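Local coordinates for protein Bd3459 (Bdellovibrio bacteriovorus, PDB 5CEB) that probably acts on peptidoglycan peptides as a predatory endopeptidase related to the serine D-Ala-D-Ala carboxypeptidases of the S13 family, at residues F145-L150 with A176-S181; R118-F123 with P426-K431; S360-K365 with D387-R392. The protein carries 2 engineered substitutions. All coordinates share one frame; numbering follows the deposited sequence.

Interaction 1: F145-L150 with A176-S181; sequences FLLAWL and ATLTSS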
loop_
_atom_site.group_PDB
_atom_site.type_symbol
_atom_site.label_atom_id
_atom_site.label_comp_id
_atom_site.label_asym_id
_atom_site.label_seq_id
_atom_site.Cartn_x
_atom_site.Cartn_y
_atom_site.Cartn_z
ATOM N N PHE A 145 14.514 4.531 -9.245
ATOM C CA PHE A 145 14.024 5.585 -8.379
ATOM C C PHE A 145 12.573 5.897 -8.802
ATOM O O PHE A 145 12.327 6.526 -9.824
ATOM C CB PHE A 145 14.921 6.815 -8.418
ATOM C CG PHE A 145 14.472 7.894 -7.505
ATOM C CD1 PHE A 145 14.298 7.623 -6.121
ATOM C CD2 PHE A 145 14.018 9.089 -7.999
ATOM C CE1 PHE A 145 13.826 8.604 -5.282
ATOM C CE2 PHE A 145 13.459 10.052 -7.151
ATOM C CZ PHE A 145 13.384 9.818 -5.793
ATOM N N LEU A 146 11.611 5.376 -8.053
ATOM C CA LEU A 146 10.198 5.592 -8.331
ATOM C C LEU A 146 9.650 6.760 -7.444
ATOM O O LEU A 146 10.042 6.894 -6.271
ATOM C CB LEU A 146 9.388 4.332 -8.068
ATOM C CG LEU A 146 9.980 3.072 -8.742
ATOM C CD1 LEU A 146 9.132 1.839 -8.442
ATOM C CD2 LEU A 146 10.100 3.280 -10.240
ATOM N N LEU A 147 8.748 7.548 -7.984
ATOM C CA LEU A 147 8.224 8.693 -7.262
ATOM C C LEU A 147 6.722 8.800 -7.429
ATOM O O LEU A 147 6.206 8.847 -8.533
ATOM C CB LEU A 147 8.917 9.932 -7.777
ATOM C CG LEU A 147 8.924 11.190 -6.951
ATOM C CD1 LEU A 147 9.687 11.030 -5.651
ATOM C CD2 LEU A 147 9.562 12.261 -7.828
ATOM N N ALA A 148 6.018 8.804 -6.313
ATOM C CA ALA A 148 4.592 8.833 -6.341
ATOM C C ALA A 148 4.150 10.312 -6.375
ATOM O O ALA A 148 4.059 10.944 -5.356
ATOM C CB ALA A 148 4.066 8.082 -5.116
ATOM N N TRP A 149 3.899 10.904 -7.546
ATOM C CA TRP A 149 3.119 12.181 -7.559
ATOM C C TRP A 149 1.633 11.868 -7.364
ATOM O O TRP A 149 0.824 12.751 -7.048
ATOM C CB TRP A 149 3.321 12.995 -8.842
ATOM C CG TRP A 149 2.576 14.312 -8.833
ATOM C CD1 TRP A 149 2.914 15.452 -8.149
ATOM C CD2 TRP A 149 1.357 14.603 -9.523
ATOM N NE1 TRP A 149 1.986 16.433 -8.385
ATOM C CE2 TRP A 149 1.016 15.942 -9.222
ATOM C CE3 TRP A 149 0.515 13.861 -10.370
ATOM C CZ2 TRP A 149 -0.136 16.560 -9.742
ATOM C CZ3 TRP A 149 -0.631 14.475 -10.889
ATOM C CH2 TRP A 149 -0.944 15.811 -10.571
ATOM N N LEU A 150 1.310 10.587 -7.529
ATOM C CA LEU A 150 -0.032 10.070 -7.538
ATOM C C LEU A 150 -0.260 9.400 -6.173
ATOM O O LEU A 150 -0.276 10.067 -5.134
ATOM C CB LEU A 150 -0.162 9.059 -8.699
ATOM C CG LEU A 150 0.169 9.495 -10.149
ATOM C CD1 LEU A 150 1.644 9.833 -10.401
ATOM C CD2 LEU A 150 -0.311 8.408 -11.112
ATOM N N ALA A 176 10.248 15.045 -14.528
ATOM C CA ALA A 176 9.263 16.141 -14.531
ATOM C C ALA A 176 8.737 16.410 -13.123
ATOM O O ALA A 176 8.824 17.521 -12.631
ATOM C CB ALA A 176 8.111 15.825 -15.476
ATOM N N THR A 177 8.283 15.356 -12.469
ATOM C CA THR A 177 7.752 15.426 -11.097
ATOM C C THR A 177 8.766 15.939 -10.081
ATOM O O THR A 177 8.434 16.757 -9.179
ATOM C CB THR A 177 7.290 14.025 -10.644
ATOM O OG1 THR A 177 6.334 13.498 -11.583
ATOM C CG2 THR A 177 6.660 14.072 -9.280
ATOM N N LEU A 178 9.988 15.434 -10.194
ATOM C CA LEU A 178 11.079 15.876 -9.323
ATOM C C LEU A 178 11.350 17.377 -9.485
ATOM O O LEU A 178 11.527 18.083 -8.489
ATOM C CB LEU A 178 12.372 15.107 -9.597
ATOM C CG LEU A 178 13.353 14.638 -8.550
ATOM C CD1 LEU A 178 12.680 14.159 -7.309
ATOM C CD2 LEU A 178 14.352 13.621 -9.085
ATOM N N THR A 179 11.399 17.838 -10.737
ATOM C CA THR A 179 11.780 19.203 -11.067
ATOM C C THR A 179 10.762 20.213 -10.585
ATOM O O THR A 179 11.155 21.275 -10.122
ATOM C CB THR A 179 12.016 19.376 -12.590
ATOM O OG1 THR A 179 13.013 18.444 -13.003
ATOM C CG2 THR A 179 12.510 20.794 -12.935
ATOM N N SER A 180 9.470 19.901 -10.722
ATOM C CA SER A 180 8.396 20.712 -10.130
ATOM C C SER A 180 8.551 20.723 -8.614
ATOM O O SER A 180 8.719 21.795 -8.021
ATOM C CB SER A 180 6.998 20.186 -10.501
ATOM O OG SER A 180 6.904 19.887 -11.886
ATOM N N SER A 181 8.529 19.534 -8.014
ATOM C CA SER A 181 8.624 19.359 -6.538
ATOM C C SER A 181 9.807 20.051 -5.851
ATOM O O SER A 181 9.600 20.767 -4.868
ATOM C CB SER A 181 8.607 17.873 -6.133
ATOM O OG SER A 181 7.406 17.237 -6.582
#

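Interaction 2: R118-F123 with P426-K431; sequences RNMSYF and PLPFDK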
loop_
_atom_site.group_PDB
_atom_site.type_symbol
_atom_site.label_atom_id
_atom_site.label_comp_id
_atom_site.label_asym_id
_atom_site.label_seq_id
_atom_site.Cartn_x
_atom_site.Cartn_y
_atom_site.Cartn_z
ATOM N N ARG A 118 5.228 12.564 -1.428
ATOM C CA ARG A 118 5.440 13.864 -0.930
ATOM C C ARG A 118 6.074 13.834 0.474
ATOM O O ARG A 118 6.999 14.635 0.746
ATOM C CB ARG A 118 4.179 14.701 -1.053
ATOM C CG ARG A 118 4.290 16.105 -0.458
ATOM C CD ARG A 118 2.964 16.827 -0.562
ATOM N NE ARG A 118 3.170 18.222 -0.260
ATOM C CZ ARG A 118 2.213 19.138 -0.189
ATOM N NH1 ARG A 118 0.942 18.803 -0.457
ATOM N NH2 ARG A 118 2.543 20.402 0.134
ATOM N N ASN A 119 5.586 12.925 1.340
ATOM C CA ASN A 119 6.060 12.854 2.702
ATOM C C ASN A 119 7.512 12.470 2.724
ATOM O O ASN A 119 8.318 13.095 3.436
ATOM C CB ASN A 119 5.194 11.894 3.535
ATOM C CG ASN A 119 3.840 12.467 3.838
ATOM O OD1 ASN A 119 3.683 13.708 3.949
ATOM N ND2 ASN A 119 2.843 11.602 3.953
ATOM N N MET A 120 7.842 11.458 1.949
ATOM C CA MET A 120 9.177 10.987 1.903
ATOM C C MET A 120 10.158 11.996 1.275
ATOM O O MET A 120 11.324 12.059 1.665
ATOM C CB MET A 120 9.201 9.630 1.160
ATOM C CG MET A 120 10.500 8.880 1.276
ATOM S SD MET A 120 10.849 8.400 2.984
ATOM C CE MET A 120 11.954 7.033 2.722
ATOM N N SER A 121 9.685 12.745 0.315
ATOM C CA SER A 121 10.485 13.816 -0.340
ATOM C C SER A 121 10.785 14.952 0.601
ATOM O O SER A 121 11.916 15.444 0.649
ATOM C CB SER A 121 9.732 14.382 -1.543
ATOM O OG SER A 121 9.591 13.375 -2.488
ATOM N N TYR A 122 9.771 15.335 1.360
ATOM C CA TYR A 122 9.931 16.302 2.441
ATOM C C TYR A 122 10.910 15.855 3.488
ATOM O O TYR A 122 11.758 16.661 3.964
ATOM C CB TYR A 122 8.611 16.657 3.032
ATOM C CG TYR A 122 7.740 17.649 2.257
ATOM C CD1 TYR A 122 8.000 18.031 0.933
ATOM C CD2 TYR A 122 6.670 18.274 2.914
ATOM C CE1 TYR A 122 7.198 18.992 0.283
ATOM C CE2 TYR A 122 5.849 19.195 2.272
ATOM C CZ TYR A 122 6.108 19.544 0.959
ATOM O OH TYR A 122 5.293 20.495 0.379
ATOM N N PHE A 123 10.874 14.583 3.848
ATOM C CA PHE A 123 11.836 14.026 4.789
ATOM C C PHE A 123 13.269 13.988 4.213
ATOM O O PHE A 123 14.254 14.232 4.927
ATOM C CB PHE A 123 11.372 12.598 5.216
ATOM C CG PHE A 123 12.327 11.919 6.158
ATOM C CD1 PHE A 123 12.421 12.288 7.478
ATOM C CD2 PHE A 123 13.174 10.888 5.697
ATOM C CE1 PHE A 123 13.321 11.662 8.324
ATOM C CE2 PHE A 123 14.066 10.276 6.543
ATOM C CZ PHE A 123 14.140 10.631 7.849
ATOM N N PRO A 426 1.017 5.544 9.606
ATOM C CA PRO A 426 1.898 4.821 8.659
ATOM C C PRO A 426 2.773 5.722 7.758
ATOM O O PRO A 426 2.622 5.747 6.503
ATOM C CB PRO A 426 0.898 3.980 7.825
ATOM C CG PRO A 426 -0.347 4.772 7.859
ATOM C CD PRO A 426 -0.386 5.518 9.158
ATOM N N LEU A 427 3.684 6.438 8.394
ATOM C CA LEU A 427 4.598 7.309 7.651
ATOM C C LEU A 427 5.594 6.440 6.794
ATOM O O LEU A 427 5.923 5.315 7.142
ATOM C CB LEU A 427 5.349 8.228 8.582
ATOM C CG LEU A 427 4.522 9.297 9.241
ATOM C CD1 LEU A 427 5.366 10.026 10.308
ATOM C CD2 LEU A 427 3.971 10.252 8.218
ATOM N N PRO A 428 6.014 6.977 5.644
ATOM C CA PRO A 428 6.929 6.265 4.793
ATOM C C PRO A 428 8.365 6.155 5.373
ATOM O O PRO A 428 9.190 5.427 4.774
ATOM C CB PRO A 428 6.937 7.087 3.479
ATOM C CG PRO A 428 6.569 8.437 3.864
ATOM C CD PRO A 428 5.787 8.351 5.186
ATOM N N PHE A 429 8.644 6.773 6.516
ATOM C CA PHE A 429 9.987 6.689 7.137
ATOM C C PHE A 429 9.761 6.407 8.601
ATOM O O PHE A 429 8.653 6.702 9.115
ATOM C CB PHE A 429 10.748 8.022 6.970
ATOM C CG PHE A 429 9.934 9.259 7.320
ATOM C CD1 PHE A 429 9.774 9.647 8.640
ATOM C CD2 PHE A 429 9.294 9.984 6.328
ATOM C CE1 PHE A 429 8.995 10.740 8.954
ATOM C CE2 PHE A 429 8.533 11.102 6.636
ATOM C CZ PHE A 429 8.388 11.482 7.967
ATOM N N ASP A 430 10.814 5.955 9.288
ATOM C CA ASP A 430 10.802 5.850 10.767
ATOM C C ASP A 430 12.171 6.281 11.272
ATOM O O ASP A 430 12.943 6.883 10.492
ATOM C CB ASP A 430 10.363 4.445 11.254
ATOM C CG ASP A 430 11.414 3.385 11.054
ATOM O OD1 ASP A 430 12.444 3.623 10.367
ATOM O OD2 ASP A 430 11.208 2.272 11.551
ATOM N N LYS A 431 12.461 6.007 12.542
ATOM C CA LYS A 431 13.728 6.442 13.150
ATOM C C LYS A 431 15.001 5.768 12.653
ATOM O O LYS A 431 16.075 6.143 13.087
ATOM C CB LYS A 431 13.667 6.372 14.672
ATOM C CG LYS A 431 13.706 4.965 15.247
ATOM C CD LYS A 431 13.336 4.954 16.747
ATOM C CE LYS A 431 12.824 3.584 17.193
ATOM N NZ LYS A 431 12.629 3.457 18.681
#

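Interaction 3: S360-K365 with D387-R392; sequences SVNKAK and DYDKSR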
loop_
_atom_site.group_PDB
_atom_site.type_symbol
_atom_site.label_atom_id
_atom_site.label_comp_id
_atom_site.label_asym_id
_atom_site.label_seq_id
_atom_site.Cartn_x
_atom_site.Cartn_y
_atom_site.Cartn_z
ATOM N N SER A 360 -14.221 -0.465 -4.439
ATOM C CA SER A 360 -15.240 0.221 -5.210
ATOM C C SER A 360 -14.787 0.350 -6.624
ATOM O O SER A 360 -13.850 1.136 -6.917
ATOM C CB SER A 360 -15.482 1.682 -4.675
ATOM O OG SER A 360 -15.608 1.680 -3.256
ATOM N N VAL A 361 -15.426 -0.363 -7.521
ATOM C CA VAL A 361 -15.300 -0.081 -8.963
ATOM C C VAL A 361 -16.707 0.030 -9.505
ATOM O O VAL A 361 -17.653 -0.211 -8.777
ATOM C CB VAL A 361 -14.468 -1.134 -9.730
ATOM C CG1 VAL A 361 -12.981 -1.034 -9.323
ATOM C CG2 VAL A 361 -15.003 -2.538 -9.529
ATOM N N ASN A 362 -16.862 0.409 -10.778
ATOM C CA ASN A 362 -18.195 0.601 -11.320
ATOM C C ASN A 362 -19.126 -0.578 -11.039
ATOM O O ASN A 362 -20.277 -0.368 -10.616
ATOM C CB ASN A 362 -18.145 0.874 -12.823
ATOM C CG ASN A 362 -17.716 2.312 -13.172
ATOM O OD1 ASN A 362 -17.796 3.256 -12.380
ATOM N ND2 ASN A 362 -17.315 2.473 -14.404
ATOM N N LYS A 363 -18.619 -1.796 -11.265
ATOM C CA LYS A 363 -19.425 -3.018 -11.219
ATOM C C LYS A 363 -19.359 -3.777 -9.884
ATOM O O LYS A 363 -19.992 -4.870 -9.750
ATOM C CB LYS A 363 -19.014 -3.986 -12.341
ATOM C CG LYS A 363 -19.231 -3.472 -13.780
ATOM C CD LYS A 363 -20.670 -2.991 -14.030
ATOM C CE LYS A 363 -20.961 -2.671 -15.507
ATOM N NZ LYS A 363 -22.198 -1.847 -15.562
ATOM N N ALA A 364 -18.584 -3.263 -8.924
ATOM C CA ALA A 364 -18.500 -3.935 -7.616
ATOM C C ALA A 364 -18.185 -3.044 -6.400
ATOM O O ALA A 364 -17.404 -2.045 -6.473
ATOM C CB ALA A 364 -17.524 -5.095 -7.669
ATOM N N LYS A 365 -18.809 -3.433 -5.287
ATOM C CA LYS A 365 -18.514 -2.900 -3.941
ATOM C C LYS A 365 -18.159 -4.096 -3.098
ATOM O O LYS A 365 -18.915 -5.110 -3.045
ATOM C CB LYS A 365 -19.740 -2.183 -3.277
ATOM C CG LYS A 365 -19.342 -1.257 -2.168
ATOM C CD LYS A 365 -18.861 0.076 -2.753
ATOM C CE LYS A 365 -18.347 1.108 -1.753
ATOM N NZ LYS A 365 -17.053 0.727 -1.120
ATOM N N ASP A 387 -23.781 -0.992 -10.379
ATOM C CA ASP A 387 -23.733 -0.368 -11.708
ATOM C C ASP A 387 -23.610 1.150 -11.545
ATOM O O ASP A 387 -24.424 1.915 -12.085
ATOM C CB ASP A 387 -24.963 -0.736 -12.567
ATOM C CG ASP A 387 -24.988 -2.220 -12.988
ATOM O OD1 ASP A 387 -24.260 -2.617 -13.933
ATOM O OD2 ASP A 387 -25.779 -2.988 -12.391
ATOM N N TYR A 388 -22.554 1.565 -10.830
ATOM C CA TYR A 388 -22.265 2.978 -10.467
ATOM C C TYR A 388 -22.127 3.958 -11.628
ATOM O O TYR A 388 -22.456 5.134 -11.481
ATOM C CB TYR A 388 -21.012 3.039 -9.603
ATOM C CG TYR A 388 -20.590 4.409 -9.072
ATOM C CD1 TYR A 388 -21.289 5.057 -8.023
ATOM C CD2 TYR A 388 -19.435 5.018 -9.557
ATOM C CE1 TYR A 388 -20.862 6.279 -7.520
ATOM C CE2 TYR A 388 -19.002 6.234 -9.061
ATOM C CZ TYR A 388 -19.709 6.862 -8.051
ATOM O OH TYR A 388 -19.225 8.055 -7.615
ATOM N N ASP A 389 -21.638 3.481 -12.764
ATOM C CA ASP A 389 -21.685 4.255 -14.026
ATOM C C ASP A 389 -23.115 4.624 -14.432
ATOM O O ASP A 389 -23.357 5.748 -14.846
ATOM C CB ASP A 389 -20.976 3.510 -15.179
ATOM C CG ASP A 389 -21.455 2.068 -15.350
ATOM O OD1 ASP A 389 -21.668 1.357 -14.335
ATOM O OD2 ASP A 389 -21.588 1.648 -16.509
ATOM N N LYS A 390 -24.048 3.680 -14.276
ATOM C CA LYS A 390 -25.476 3.912 -14.573
ATOM C C LYS A 390 -26.195 4.623 -13.433
ATOM O O LYS A 390 -27.054 5.457 -13.676
ATOM C CB LYS A 390 -26.232 2.588 -14.866
ATOM C CG LYS A 390 -25.624 1.676 -15.930
ATOM C CD LYS A 390 -25.361 2.396 -17.254
ATOM C CE LYS A 390 -24.788 1.448 -18.305
ATOM N NZ LYS A 390 -24.267 2.158 -19.511
ATOM N N SER A 391 -25.874 4.256 -12.197
ATOM C CA SER A 391 -26.636 4.684 -11.017
ATOM C C SER A 391 -25.653 5.081 -9.914
ATOM O O SER A 391 -25.041 4.234 -9.286
ATOM C CB SER A 391 -27.575 3.544 -10.563
ATOM O OG SER A 391 -28.407 3.926 -9.481
ATOM N N ARG A 392 -25.521 6.377 -9.677
ATOM C CA ARG A 392 -24.578 6.878 -8.683
ATOM C C ARG A 392 -24.853 6.447 -7.244
ATOM O O ARG A 392 -23.932 6.343 -6.444
ATOM C CB ARG A 392 -24.515 8.407 -8.736
ATOM C CG ARG A 392 -23.964 8.962 -10.012
ATOM C CD ARG A 392 -22.547 8.512 -10.308
ATOM N NE ARG A 392 -22.076 9.257 -11.475
ATOM C CZ ARG A 392 -20.815 9.307 -11.883
ATOM N NH1 ARG A 392 -19.863 8.669 -11.216
ATOM N NH2 ARG A 392 -20.512 10.020 -12.970
#

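Interaction 1: F145-L150 with A176-S181
Leu147 pushes one methyl into the angle between Thr177 and Leu178 on helix 167-182, and this is the tightly packed part of the contact. Its CD2 lies 3.7 Å from Leu178 CD1, the two leucine side chains crossing at about a right angle. The same CD2 is 3.7 Å from Thr177 CG2, past which the leucine runs in the opposite direction. Thr177 can offer this methyl because its chi1 of -56° places CG2 anti to the backbone N, while OG1 turns back along the helix to bond the carbonyl oxygen of Ile173. The polar end of the threonine is thereby satisfied within its own helix, and it is the methyl CG2 that meets Leu147 and Trp149. On the inner side, Phe145 touches Leu178 more lightly, with CE2 4.2 Å from CD2. That ring also packs edge-to-face with Phe116, and Leu178 continues onto Ile216 of strand 212-218.

The outer side is different. Trp149 approaches Thr177 mainly through its CB, 3.5 Å from CG2, while the indole is solvent-exposed and poorly ordered, shortly before residues 151-164, which are not modelled. No hydrogen bond crosses between loop and helix. Segment 145-150 and helix 167-182 both belong to the connection from strand 135-141 to the adjacent parallel strand 212-218, a beta-alpha-beta crossover, and the contact packs the start of that connection on its first helix.

Interaction 2: R118-F123 with P426-K431
Phe429 holds its CG between the backbone N and the carbonyl carbon (chi1 47°), whereas Phe123 carries its CG anti to the backbone N (chi1 178°); together these torsions lay one ring over the other. The result is an offset stack, with centroids 4.2 Å apart and planes only 12° from parallel. The displacement brings Phe123 CD1 over the centre of the Phe429 ring, while Phe429 CB sits above the face of the Phe123 ring in a CH-pi contact, 4.1 Å from its centroid. At the other end of the overlap, Phe429 CE2 approaches Phe123 CB to 3.5 Å.

Met120 adds a Met-aromatic contact at the edge of the Phe429 ring, its SD 5.3 Å from the ring centroid. The bent thioether chain slides past the phenylalanine, so that SD also reaches Phe429 CB at 4.0 Å. Pro428 packs at the start of the helix, its CG against Asn119 CB at 3.7 Å and also on Met120 CB. With no hydrogen bond between the segments, burial of apolar surface joins them.

The amide oxygen of Asn119 is engaged by Tyr190 OH, on helix 188-200. Leu235 of strand 231-236 lines the helix side, against Met120 and Phe123, while Leu194 of helix 188-200 meets Leu427 of the loop and helix 240-249 meets Pro426.

Interaction 3: S360-K365 with D387-R392
Asn362 lays its amide over the side chain of Asp389, the amide and carboxylate planes stacked at 19° to each other. The two side chains cross at about a right angle, with Asn362 ND2 3.9 Å from Asp389 CB. The amide oxygen points instead to the tyrosine: Asn362 OD1 lies at the edge of the Tyr388 ring, close to its plane and 3.7 Å from CD2. One face of that ring receives the CD methylene of Arg392, offset toward the rim, and the ring also stacks with Trp395.

A main-chain bond ties the two backbones together beside these side chains. Tyr388 N donates to Asn362 O at 3.0 Å with an N-H...O angle of 157°, and the same oxygen accepts from Thr386 OG1, so the carbonyl is gripped twice. Asn362 and Lys363 are the two central residues of a type I beta turn from Val361 to Ala364, the tip of the beta hairpin formed by strands 354-361 and 364-373. The first of these strands carries a Lys-Thr-Gly sequence, consistent with the strand that borders the active site in penicillin-recognising enzymes. The segment 387-392 follows strand 376-385, which pairs with 364-373, and leads into helix 394-411.

Lys363 bends at chi2 (-53°) and then extends, which carries NZ out from the turn and across to two carboxylates of 387-392. The short salt bridge is to Asp387 OD1, at 2.7 Å, and uses the lone pair of OD1 that faces away from OD2; OD2 itself accepts from His385 NE2. Asp389 OD1, 3.5 Å from Lys363 NZ, adds a second, weak bond to the network. Asp387 also organises its own loop, where its carbonyl oxygen accepts from Ser391 N at 2.8 Å.

Interactions 1 and 2 are neighbours, their centres about 15 Å apart, and they meet where Leu147 CD1 packs 3.9 Å from Ser121 OG of helix 118-130. Interaction 3 lies far off, its centre about 31 Å from that of interaction 1 and on the other side of the chain's centre from interaction 2. The contacts thus belong to two separate parts of the fold: interactions 1 and 2 pack round the mixed sheet, and interaction 3 sits at the edge of the five-stranded antiparallel sheet, whose strand 354-361 ends in its turn. Along the sequence, interaction 2 brackets both others: interaction 1 closes before interaction 3 opens, and segment 426-431 then brings the chain back to helix 118-130.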